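Local coordinates for protein nidogen (Mus musculus, PDB 1NPE) that links basement-membrane components, its six-bladed YWTD beta-propeller domain probably binding laminin, at residues 93-105 with 113-127. Sequence-based numbering, arbitrary orientation.
Sequences IFWTDSQLDRIEV and RRVLFDTGLVNPRGI. With CD (cadmium ion), chain C.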
loop_
_atom_site.group_PDB
_atom_site.type_symbol
_atom_site.label_atom_id
_atom_site.label_comp_id
_atom_site.label_asym_id
_atom_site.label_seq_id
_atom_site.Cartn_x
_atom_site.Cartn_y
_atom_site.Cartn_z
ATOM N N ILE A 93 2.870 -18.330 -1.148
ATOM C CA ILE A 93 2.587 -16.921 -1.389
ATOM C C ILE A 93 3.551 -16.060 -0.567
ATOM O O ILE A 93 4.136 -16.530 0.415
ATOM C CB ILE A 93 1.132 -16.547 -0.999
ATOM C CG1 ILE A 93 0.911 -16.707 0.506
ATOM C CG2 ILE A 93 0.145 -17.430 -1.734
ATOM C CD1 ILE A 93 -0.434 -16.185 0.976
ATOM N N PHE A 94 3.741 -14.819 -1.003
ATOM C CA PHE A 94 4.601 -13.855 -0.324
ATOM C C PHE A 94 3.813 -12.551 -0.299
ATOM O O PHE A 94 3.071 -12.267 -1.237
ATOM C CB PHE A 94 5.889 -13.584 -1.116
ATOM C CG PHE A 94 6.824 -14.758 -1.218
ATOM C CD1 PHE A 94 7.959 -14.830 -0.416
ATOM C CD2 PHE A 94 6.612 -15.755 -2.169
ATOM C CE1 PHE A 94 8.877 -15.878 -0.563
ATOM C CE2 PHE A 94 7.522 -16.803 -2.324
ATOM C CZ PHE A 94 8.660 -16.862 -1.518
ATOM N N TRP A 95 3.968 -11.750 0.753
ATOM C CA TRP A 95 3.263 -10.474 0.781
ATOM C C TRP A 95 3.948 -9.424 1.634
ATOM O O TRP A 95 4.763 -9.741 2.503
ATOM C CB TRP A 95 1.791 -10.645 1.205
ATOM C CG TRP A 95 1.561 -10.870 2.673
ATOM C CD1 TRP A 95 1.324 -9.914 3.622
ATOM C CD2 TRP A 95 1.462 -12.130 3.342
ATOM N NE1 TRP A 95 1.072 -10.502 4.836
ATOM C CE2 TRP A 95 1.149 -11.862 4.694
ATOM C CE3 TRP A 95 1.599 -13.462 2.930
ATOM C CZ2 TRP A 95 0.966 -12.880 5.640
ATOM C CZ3 TRP A 95 1.418 -14.476 3.873
ATOM C CH2 TRP A 95 1.104 -14.175 5.211
ATOM N N THR A 96 3.641 -8.166 1.344
ATOM C CA THR A 96 4.189 -7.050 2.090
ATOM C C THR A 96 3.115 -6.537 3.036
ATOM O O THR A 96 1.925 -6.599 2.734
ATOM C CB THR A 96 4.604 -5.896 1.156
ATOM O OG1 THR A 96 3.474 -5.486 0.368
ATOM C CG2 THR A 96 5.735 -6.342 0.237
ATOM N N ASP A 97 3.546 -6.043 4.189
ATOM C CA ASP A 97 2.650 -5.492 5.189
ATOM C C ASP A 97 3.344 -4.228 5.668
ATOM O O ASP A 97 4.361 -4.296 6.352
ATOM C CB ASP A 97 2.464 -6.480 6.344
ATOM C CG ASP A 97 1.431 -6.017 7.353
ATOM O OD1 ASP A 97 1.374 -4.805 7.664
ATOM O OD2 ASP A 97 0.678 -6.874 7.849
ATOM N N SER A 98 2.789 -3.080 5.298
ATOM C CA SER A 98 3.362 -1.786 5.650
ATOM C C SER A 98 2.971 -1.242 7.025
ATOM O O SER A 98 3.368 -0.132 7.395
ATOM C CB SER A 98 3.016 -0.763 4.570
ATOM O OG SER A 98 1.614 -0.609 4.482
ATOM N N GLN A 99 2.170 -2.007 7.761
ATOM C CA GLN A 99 1.738 -1.626 9.106
ATOM C C GLN A 99 2.592 -2.408 10.104
ATOM O O GLN A 99 3.277 -1.807 10.934
ATOM C CB GLN A 99 0.256 -1.938 9.308
ATOM C CG GLN A 99 -0.334 -1.404 10.603
ATOM C CD GLN A 99 -1.830 -1.660 10.700
ATOM O OE1 GLN A 99 -2.610 -1.172 9.875
ATOM N NE2 GLN A 99 -2.236 -2.444 11.698
ATOM N N LEU A 100 2.560 -3.738 10.007
ATOM C CA LEU A 100 3.355 -4.613 10.875
ATOM C C LEU A 100 4.826 -4.637 10.442
ATOM O O LEU A 100 5.665 -5.259 11.091
ATOM C CB LEU A 100 2.800 -6.035 10.866
ATOM C CG LEU A 100 1.411 -6.181 11.477
ATOM C CD1 LEU A 100 1.021 -7.648 11.486
ATOM C CD2 LEU A 100 1.419 -5.619 12.891
ATOM N N ASP A 101 5.106 -3.979 9.320
ATOM C CA ASP A 101 6.446 -3.859 8.762
ATOM C C ASP A 101 7.154 -5.168 8.489
ATOM O O ASP A 101 8.223 -5.450 9.034
ATOM C CB ASP A 101 7.302 -2.934 9.633
ATOM C CG ASP A 101 6.773 -1.503 9.652
ATOM O OD1 ASP A 101 5.995 -1.137 8.743
ATOM O OD2 ASP A 101 7.119 -0.749 10.584
ATOM N N ARG A 102 6.574 -5.962 7.603
ATOM C CA ARG A 102 7.179 -7.231 7.281
ATOM C C ARG A 102 6.783 -7.847 5.957
ATOM O O ARG A 102 5.951 -7.310 5.210
ATOM C CB ARG A 102 6.960 -8.222 8.427
ATOM C CG ARG A 102 5.526 -8.493 8.792
ATOM C CD ARG A 102 5.460 -9.075 10.185
ATOM N NE ARG A 102 4.297 -9.932 10.349
ATOM C CZ ARG A 102 3.646 -10.114 11.491
ATOM N NH1 ARG A 102 4.042 -9.492 12.593
ATOM N NH2 ARG A 102 2.595 -10.923 11.525
ATOM N N ILE A 103 7.508 -8.907 5.624
ATOM C CA ILE A 103 7.274 -9.678 4.422
ATOM C C ILE A 103 7.113 -11.105 4.918
ATOM O O ILE A 103 7.998 -11.651 5.574
ATOM C CB ILE A 103 8.455 -9.575 3.427
ATOM C CG1 ILE A 103 8.530 -8.157 2.851
ATOM C CG2 ILE A 103 8.287 -10.589 2.297
ATOM C CD1 ILE A 103 9.754 -7.894 2.030
ATOM N N GLU A 104 5.937 -11.667 4.691
ATOM C CA GLU A 104 5.671 -13.026 5.121
ATOM C C GLU A 104 5.512 -13.972 3.942
ATOM O O GLU A 104 5.282 -13.556 2.807
ATOM C CB GLU A 104 4.419 -13.075 5.997
ATOM C CG GLU A 104 4.476 -12.166 7.227
ATOM C CD GLU A 104 3.420 -12.520 8.251
ATOM O OE1 GLU A 104 3.329 -13.704 8.616
ATOM O OE2 GLU A 104 2.680 -11.623 8.692
ATOM N N VAL A 105 5.687 -15.251 4.222
ATOM C CA VAL A 105 5.545 -16.284 3.221
ATOM C C VAL A 105 4.655 -17.345 3.862
ATOM O O VAL A 105 4.656 -17.499 5.087
ATOM C CB VAL A 105 6.926 -16.857 2.802
ATOM C CG1 VAL A 105 7.677 -17.418 4.013
ATOM C CG2 VAL A 105 6.753 -17.918 1.730
ATOM N N ARG A 113 2.479 -19.961 8.201
ATOM C CA ARG A 113 3.048 -18.633 8.038
ATOM C C ARG A 113 4.446 -18.539 8.620
ATOM O O ARG A 113 4.742 -19.142 9.651
ATOM C CB ARG A 113 2.198 -17.593 8.767
ATOM C CG ARG A 113 1.011 -17.090 8.009
ATOM C CD ARG A 113 0.917 -15.604 8.223
ATOM N NE ARG A 113 -0.279 -15.248 8.956
ATOM C CZ ARG A 113 -0.507 -14.053 9.485
ATOM N NH1 ARG A 113 0.384 -13.082 9.381
ATOM N NH2 ARG A 113 -1.663 -13.827 10.084
ATOM N N ARG A 114 5.277 -17.729 7.978
ATOM C CA ARG A 114 6.639 -17.487 8.420
ATOM C C ARG A 114 6.984 -16.054 8.058
ATOM O O ARG A 114 6.705 -15.607 6.947
ATOM C CB ARG A 114 7.637 -18.439 7.740
ATOM C CG ARG A 114 9.089 -17.964 7.838
ATOM C CD ARG A 114 10.113 -18.997 7.389
ATOM N NE ARG A 114 11.448 -18.404 7.301
ATOM C CZ ARG A 114 12.469 -18.930 6.631
ATOM N NH1 ARG A 114 12.323 -20.084 5.992
ATOM N NH2 ARG A 114 13.618 -18.266 6.535
ATOM N N VAL A 115 7.547 -15.325 9.013
ATOM C CA VAL A 115 7.960 -13.956 8.771
ATOM C C VAL A 115 9.326 -14.051 8.111
ATOM O O VAL A 115 10.320 -14.393 8.757
ATOM C CB VAL A 115 8.049 -13.141 10.089
ATOM C CG1 VAL A 115 8.587 -11.743 9.818
ATOM C CG2 VAL A 115 6.670 -13.048 10.744
ATOM N N LEU A 116 9.361 -13.793 6.808
ATOM C CA LEU A 116 10.601 -13.855 6.046
ATOM C C LEU A 116 11.539 -12.711 6.431
ATOM O O LEU A 116 12.720 -12.936 6.673
ATOM C CB LEU A 116 10.298 -13.835 4.544
ATOM C CG LEU A 116 11.316 -14.513 3.622
ATOM C CD1 LEU A 116 11.517 -15.970 4.049
ATOM C CD2 LEU A 116 10.837 -14.440 2.176
ATOM N N PHE A 117 11.004 -11.495 6.504
ATOM C CA PHE A 117 11.793 -10.321 6.874
ATOM C C PHE A 117 10.931 -9.380 7.706
ATOM O O PHE A 117 9.738 -9.248 7.452
ATOM C CB PHE A 117 12.268 -9.553 5.630
ATOM C CG PHE A 117 13.105 -10.365 4.681
ATOM C CD1 PHE A 117 14.399 -10.744 5.023
ATOM C CD2 PHE A 117 12.604 -10.733 3.434
ATOM C CE1 PHE A 117 15.187 -11.480 4.135
ATOM C CE2 PHE A 117 13.382 -11.471 2.535
ATOM C CZ PHE A 117 14.679 -11.845 2.888
ATOM N N ASP A 118 11.535 -8.689 8.666
ATOM C CA ASP A 118 10.770 -7.757 9.491
ATOM C C ASP A 118 11.587 -6.622 10.088
ATOM O O ASP A 118 11.191 -6.015 11.085
ATOM C CB ASP A 118 9.994 -8.495 10.590
ATOM C CG ASP A 118 10.897 -9.143 11.616
ATOM O OD1 ASP A 118 12.122 -9.242 11.374
ATOM O OD2 ASP A 118 10.371 -9.542 12.674
ATOM N N THR A 119 12.745 -6.365 9.494
ATOM C CA THR A 119 13.616 -5.282 9.924
ATOM C C THR A 119 13.948 -4.514 8.655
ATOM O O THR A 119 13.907 -5.082 7.568
ATOM C CB THR A 119 14.915 -5.802 10.599
ATOM O OG1 THR A 119 15.594 -6.712 9.726
ATOM C CG2 THR A 119 14.594 -6.503 11.911
ATOM N N GLY A 120 14.219 -3.218 8.786
ATOM C CA GLY A 120 14.535 -2.402 7.625
ATOM C C GLY A 120 13.349 -2.180 6.685
ATOM O O GLY A 120 13.529 -1.800 5.525
ATOM N N LEU A 121 12.143 -2.466 7.164
ATOM C CA LEU A 121 10.934 -2.285 6.362
ATOM C C LEU A 121 10.069 -1.222 7.007
ATOM O O LEU A 121 9.731 -1.320 8.176
ATOM C CB LEU A 121 10.140 -3.588 6.257
ATOM C CG LEU A 121 10.827 -4.764 5.556
ATOM C CD1 LEU A 121 9.965 -6.005 5.688
ATOM C CD2 LEU A 121 11.094 -4.437 4.092
ATOM N N VAL A 122 9.722 -0.203 6.235
ATOM C CA VAL A 122 8.896 0.890 6.726
ATOM C C VAL A 122 7.611 0.977 5.902
ATOM O O VAL A 122 6.516 1.017 6.453
ATOM C CB VAL A 122 9.678 2.226 6.675
ATOM C CG1 VAL A 122 8.762 3.423 7.004
ATOM C CG2 VAL A 122 10.846 2.166 7.665
ATOM N N ASN A 123 7.755 1.012 4.581
ATOM C CA ASN A 123 6.605 1.072 3.684
ATOM C C ASN A 123 6.744 0.097 2.507
ATOM O O ASN A 123 6.705 0.501 1.345
ATOM C CB ASN A 123 6.378 2.503 3.170
ATOM C CG ASN A 123 5.479 3.335 4.092
ATOM O OD1 ASN A 123 5.714 4.522 4.299
ATOM N ND2 ASN A 123 4.438 2.716 4.623
ATOM N N PRO A 124 6.948 -1.203 2.790
ATOM C CA PRO A 124 7.070 -2.140 1.669
ATOM C C PRO A 124 5.733 -2.144 0.941
ATOM O O PRO A 124 4.692 -1.905 1.551
ATOM C CB PRO A 124 7.314 -3.477 2.369
ATOM C CG PRO A 124 6.522 -3.324 3.640
ATOM C CD PRO A 124 6.952 -1.930 4.071
ATOM N N ARG A 125 5.754 -2.401 -0.358
ATOM C CA ARG A 125 4.515 -2.415 -1.111
ATOM C C ARG A 125 4.600 -3.405 -2.257
ATOM O O ARG A 125 4.102 -4.519 -2.139
ATOM C CB ARG A 125 4.164 -0.993 -1.589
ATOM C CG ARG A 125 2.974 -0.899 -2.534
ATOM C CD ARG A 125 2.537 0.544 -2.717
ATOM N NE ARG A 125 1.704 1.000 -1.611
ATOM C CZ ARG A 125 1.413 2.272 -1.351
ATOM N NH1 ARG A 125 1.899 3.254 -2.107
ATOM N NH2 ARG A 125 0.558 2.552 -0.377
ATOM N N GLY A 126 5.253 -3.018 -3.349
ATOM C CA GLY A 126 5.377 -3.911 -4.483
ATOM C C GLY A 126 6.251 -5.112 -4.177
ATOM O O GLY A 126 7.245 -5.001 -3.464
ATOM N N ILE A 127 5.859 -6.273 -4.686
ATOM C CA ILE A 127 6.632 -7.496 -4.489
ATOM C C ILE A 127 6.340 -8.508 -5.600
ATOM O O ILE A 127 5.192 -8.704 -5.995
ATOM C CB ILE A 127 6.397 -8.129 -3.093
ATOM C CG1 ILE A 127 7.367 -9.295 -2.880
ATOM C CG2 ILE A 127 4.969 -8.623 -2.956
ATOM C CD1 ILE A 127 7.303 -9.902 -1.490
HETATM CD CD CD C . 5.303 0.819 8.420
HETATM O O HOH W 1 3.588 0.987 10.468
HETATM O O HOH W 2 8.555 -5.513 11.852
HETATM O O HOH W 3 7.023 2.079 9.684
HETATM O O HOH W 4 4.127 2.855 7.247
#
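I103 pairs with F117 at the join between strands 102-105 and 114-117, its N donating to F117 O at 2.9 Å. I103 O takes F117 N and, weakly, L116 N, a classic beta bulge that shifts the register by one before V105 and R114 exchange a pair of backbone bonds. Packing is tight on the I103 side: CG1 meets L121 CD1 at 3.8 Å, while CG2 reaches I127 CD1, which also touches F94 CB. W138 of strand 135-140, in the next blade, covers I103 and L121; L136 covers L116 and I127. With CB turned toward strand 124-127 and OG1 between its backbone N and carbonyl carbon (chi1 57°), T96 donates from OG1 to R125 O at 2.8 Å, on a lone pair in the carbonyl plane. These segments belong to a YWTD beta-propeller: the first holds the second and third strands of one four-stranded blade, and the second passes from that blade's last strand to the first strand of the next. On the other face of the sheet E104 lies between two arginines. R102 grips OE2 side-on with NE and NH2 from above the carboxylate plane; R113 NH1 donates to OE1 at 3.1 Å on its syn side, 24° out of plane, and lies closer to OE2 in a weak, bent bond, as R113 CD meets the W95 ring edge. A glutamine here would probably leave R102 NH2 and R113 NH1, 3.8 Å apart, without the negative charge between them. R102 NH2 also pairs with D77. The loop end opens to solvent, with V122 and D118 exposed and a water between D101 O and D118 O. There S98 O, D101 OD1 (2.1 Å) and V122 O bind a cadmium ion, and three more distant waters bring its ligands to six.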